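Long-range contact in mandelate racemase/muconate lactonizing enzyme-like protein (Roseovarius sp. TM1035, PDB 3RCY), which is a magnesium-binding mandelate racemase/muconate lactonizing enzyme-like protein of the enolase superfamily, probably an isomerase, with its natural substrate not established: residues 234-239 with 259-264. Sequence-based numbering, arbitrary orientation.
With MG (magnesium ion), chain I; RIB (alpha-D-ribofuranose), chain M.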
loop_
_atom_site.group_PDB
_atom_site.type_symbol
_atom_site.label_atom_id
_atom_site.label_comp_id
_atom_site.label_asym_id
_atom_site.label_seq_id
_atom_site.Cartn_x
_atom_site.Cartn_y
_atom_site.Cartn_z
ATOM N N TYR A 234 25.431 -6.287 5.244
ATOM C CA TYR A 234 25.103 -7.667 4.965
ATOM C C TYR A 234 24.971 -7.688 3.448
ATOM O O TYR A 234 24.011 -7.140 2.888
ATOM C CB TYR A 234 23.768 -8.000 5.650
ATOM C CG TYR A 234 23.293 -9.439 5.645
ATOM C CD1 TYR A 234 24.140 -10.504 5.287
ATOM C CD2 TYR A 234 21.988 -9.741 6.045
ATOM C CE1 TYR A 234 23.686 -11.812 5.314
ATOM C CE2 TYR A 234 21.521 -11.042 6.068
ATOM C CZ TYR A 234 22.374 -12.076 5.712
ATOM O OH TYR A 234 21.905 -13.366 5.755
ATOM N N GLU A 235 25.954 -8.291 2.785
ATOM C CA GLU A 235 26.063 -8.222 1.331
ATOM C C GLU A 235 25.303 -9.348 0.636
ATOM O O GLU A 235 25.313 -10.482 1.101
ATOM C CB GLU A 235 27.539 -8.269 0.931
ATOM C CG GLU A 235 27.812 -8.051 -0.550
ATOM C CD GLU A 235 29.259 -7.647 -0.814
ATOM O OE1 GLU A 235 29.916 -7.123 0.112
ATOM O OE2 GLU A 235 29.728 -7.838 -1.955
ATOM N N GLU A 236 24.635 -9.035 -0.469
ATOM C CA GLU A 236 23.952 -10.065 -1.276
ATOM C C GLU A 236 23.367 -11.208 -0.420
ATOM O O GLU A 236 23.783 -12.356 -0.543
ATOM C CB GLU A 236 24.918 -10.650 -2.312
ATOM C CG GLU A 236 25.327 -9.681 -3.422
ATOM C CD GLU A 236 25.700 -10.421 -4.697
ATOM O OE1 GLU A 236 26.654 -11.234 -4.653
ATOM O OE2 GLU A 236 25.025 -10.204 -5.735
ATOM N N PRO A 237 22.408 -10.899 0.466
ATOM C CA PRO A 237 21.917 -11.988 1.334
ATOM C C PRO A 237 21.151 -13.085 0.574
ATOM O O PRO A 237 21.047 -14.222 1.056
ATOM C CB PRO A 237 20.984 -11.263 2.311
ATOM C CG PRO A 237 20.613 -9.974 1.610
ATOM C CD PRO A 237 21.820 -9.593 0.816
ATOM N N VAL A 238 20.624 -12.727 -0.594
ATOM C CA VAL A 238 19.826 -13.620 -1.433
ATOM C C VAL A 238 20.331 -13.494 -2.875
ATOM O O VAL A 238 21.070 -12.563 -3.172
ATOM C CB VAL A 238 18.302 -13.285 -1.357
ATOM C CG1 VAL A 238 17.761 -13.536 0.044
ATOM C CG2 VAL A 238 18.013 -11.847 -1.811
ATOM N N PRO A 239 19.959 -14.434 -3.770
ATOM C CA PRO A 239 20.384 -14.300 -5.173
ATOM C C PRO A 239 19.900 -12.988 -5.810
ATOM O O PRO A 239 18.916 -12.414 -5.344
ATOM C CB PRO A 239 19.731 -15.505 -5.853
ATOM C CG PRO A 239 19.593 -16.525 -4.735
ATOM C CD PRO A 239 19.244 -15.706 -3.531
ATOM N N THR A 259 24.207 -4.524 -1.979
ATOM C CA THR A 259 24.155 -5.377 -3.153
ATOM C C THR A 259 24.532 -4.601 -4.410
ATOM O O THR A 259 24.589 -3.366 -4.391
ATOM C CB THR A 259 22.747 -6.026 -3.326
ATOM O OG1 THR A 259 22.875 -7.234 -4.083
ATOM C CG2 THR A 259 21.757 -5.064 -4.022
ATOM N N GLY A 260 24.802 -5.328 -5.490
ATOM C CA GLY A 260 24.881 -4.705 -6.805
ATOM C C GLY A 260 25.854 -5.319 -7.792
ATOM O O GLY A 260 25.788 -5.025 -8.992
ATOM N N GLU A 261 26.762 -6.166 -7.311
ATOM C CA GLU A 261 27.843 -6.641 -8.177
ATOM C C GLU A 261 27.370 -7.476 -9.365
ATOM O O GLU A 261 28.077 -7.582 -10.361
ATOM C CB GLU A 261 28.899 -7.404 -7.384
ATOM C CG GLU A 261 28.498 -8.822 -7.006
ATOM C CD GLU A 261 29.484 -9.426 -6.033
ATOM O OE1 GLU A 261 29.561 -8.920 -4.886
ATOM O OE2 GLU A 261 30.196 -10.385 -6.417
ATOM N N ARG A 262 26.176 -8.054 -9.260
ATOM C CA ARG A 262 25.632 -8.891 -10.331
ATOM C C ARG A 262 24.480 -8.210 -11.065
ATOM O O ARG A 262 23.784 -8.831 -11.879
ATOM C CB ARG A 262 25.221 -10.251 -9.770
ATOM C CG ARG A 262 26.441 -11.085 -9.367
ATOM C CD ARG A 262 26.058 -12.471 -8.952
ATOM N NE ARG A 262 25.708 -12.540 -7.540
ATOM C CZ ARG A 262 25.201 -13.618 -6.949
ATOM N NH1 ARG A 262 24.963 -14.722 -7.653
ATOM N NH2 ARG A 262 24.949 -13.598 -5.649
ATOM N N LEU A 263 24.297 -6.920 -10.777
ATOM C CA LEU A 263 23.241 -6.118 -11.397
ATOM C C LEU A 263 23.812 -5.227 -12.491
ATOM O O LEU A 263 25.023 -4.949 -12.522
ATOM C CB LEU A 263 22.515 -5.261 -10.340
ATOM C CG LEU A 263 21.830 -6.020 -9.198
ATOM C CD1 LEU A 263 20.977 -5.051 -8.342
ATOM C CD2 LEU A 263 20.963 -7.195 -9.703
ATOM N N THR A 264 22.946 -4.762 -13.387
ATOM C CA THR A 264 23.428 -3.959 -14.491
ATOM C C THR A 264 22.453 -2.885 -14.948
ATOM O O THR A 264 21.257 -3.151 -15.124
ATOM C CB THR A 264 23.872 -4.842 -15.689
ATOM O OG1 THR A 264 24.426 -4.007 -16.705
ATOM C CG2 THR A 264 22.703 -5.644 -16.257
HETATM MG MG MG I . 30.523 -9.582 -3.053
HETATM O O5 RIB M . 14.425 -10.534 -12.577
HETATM C C5 RIB M . 14.341 -9.180 -12.118
HETATM C C4 RIB M . 15.717 -8.554 -12.251
HETATM O O4 RIB M . 15.898 -7.541 -11.264
HETATM C C3 RIB M . 16.809 -9.571 -11.997
HETATM O O3 RIB M . 17.314 -10.055 -13.229
HETATM C C2 RIB M . 17.898 -8.812 -11.296
HETATM O O2 RIB M . 18.906 -8.448 -12.234
HETATM C C1 RIB M . 17.234 -7.564 -10.753
HETATM O O1 RIB M . 17.235 -7.600 -9.321
HETATM O O HOH W 1 24.145 -8.028 -6.990
HETATM O O HOH W 2 28.735 -11.055 -2.899
HETATM O O HOH W 3 31.117 -11.398 -4.334
HETATM O O HOH W 4 31.120 -10.521 -1.119
HETATM O O HOH W 5 32.710 -8.776 -3.305
#
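Thr259 lies across the chain of Glu236 at about a right angle, its OG1 3.5 Å from Glu236 CG, where the two backbones come nearest. Gly260, in a backbone conformation open to glycine, begins the type I turn that runs to Leu263. A water accepts from Arg262 N and, weakly, from Gly260 N, and donates to Glu236 OE2 at 2.7 Å, tying the carboxylate to the turn. Glu261 follows as a metal ligand: its OE1 is 2.2 Å from the magnesium, matched by Glu235 OE2 at 2.2 Å. Bound to the same ion, Glu235 OE2 and Glu261 OE1 come within 3.1 Å of each other, with the carboxylate planes turned 63° apart; the other oxygen, Glu235 OE1, is held in a salt bridge by Lys166. Four waters complete six-fold coordination. One of them donates to Glu261 OE2, another to Glu236 OE1, making Glu236 a second-shell residue. Next, Arg262 forms a salt bridge with Glu236. Its chain bends at chi3 (-87°), bringing NE to the syn side of Glu236 OE2 at 3.0 Å, while weaker bonds from NE and NH2 reach OE1; carboxylate and guanidinium stand 73° apart. Phe83 of a neighbouring subunit makes a cation-pi contact with Arg262, and Thr84 O of that subunit accepts from NH1. Leu263 CD2 touches O2 of the ribofuranose at 3.5 Å. Glu235 ends strand 233-235 and Glu261 sits just past strand 257-259, as expected at the C-terminal mouth of an enolase-superfamily barrel; helix 243-252 joins these parallel strands, and helix 266-274 packs against Thr259 and Leu263.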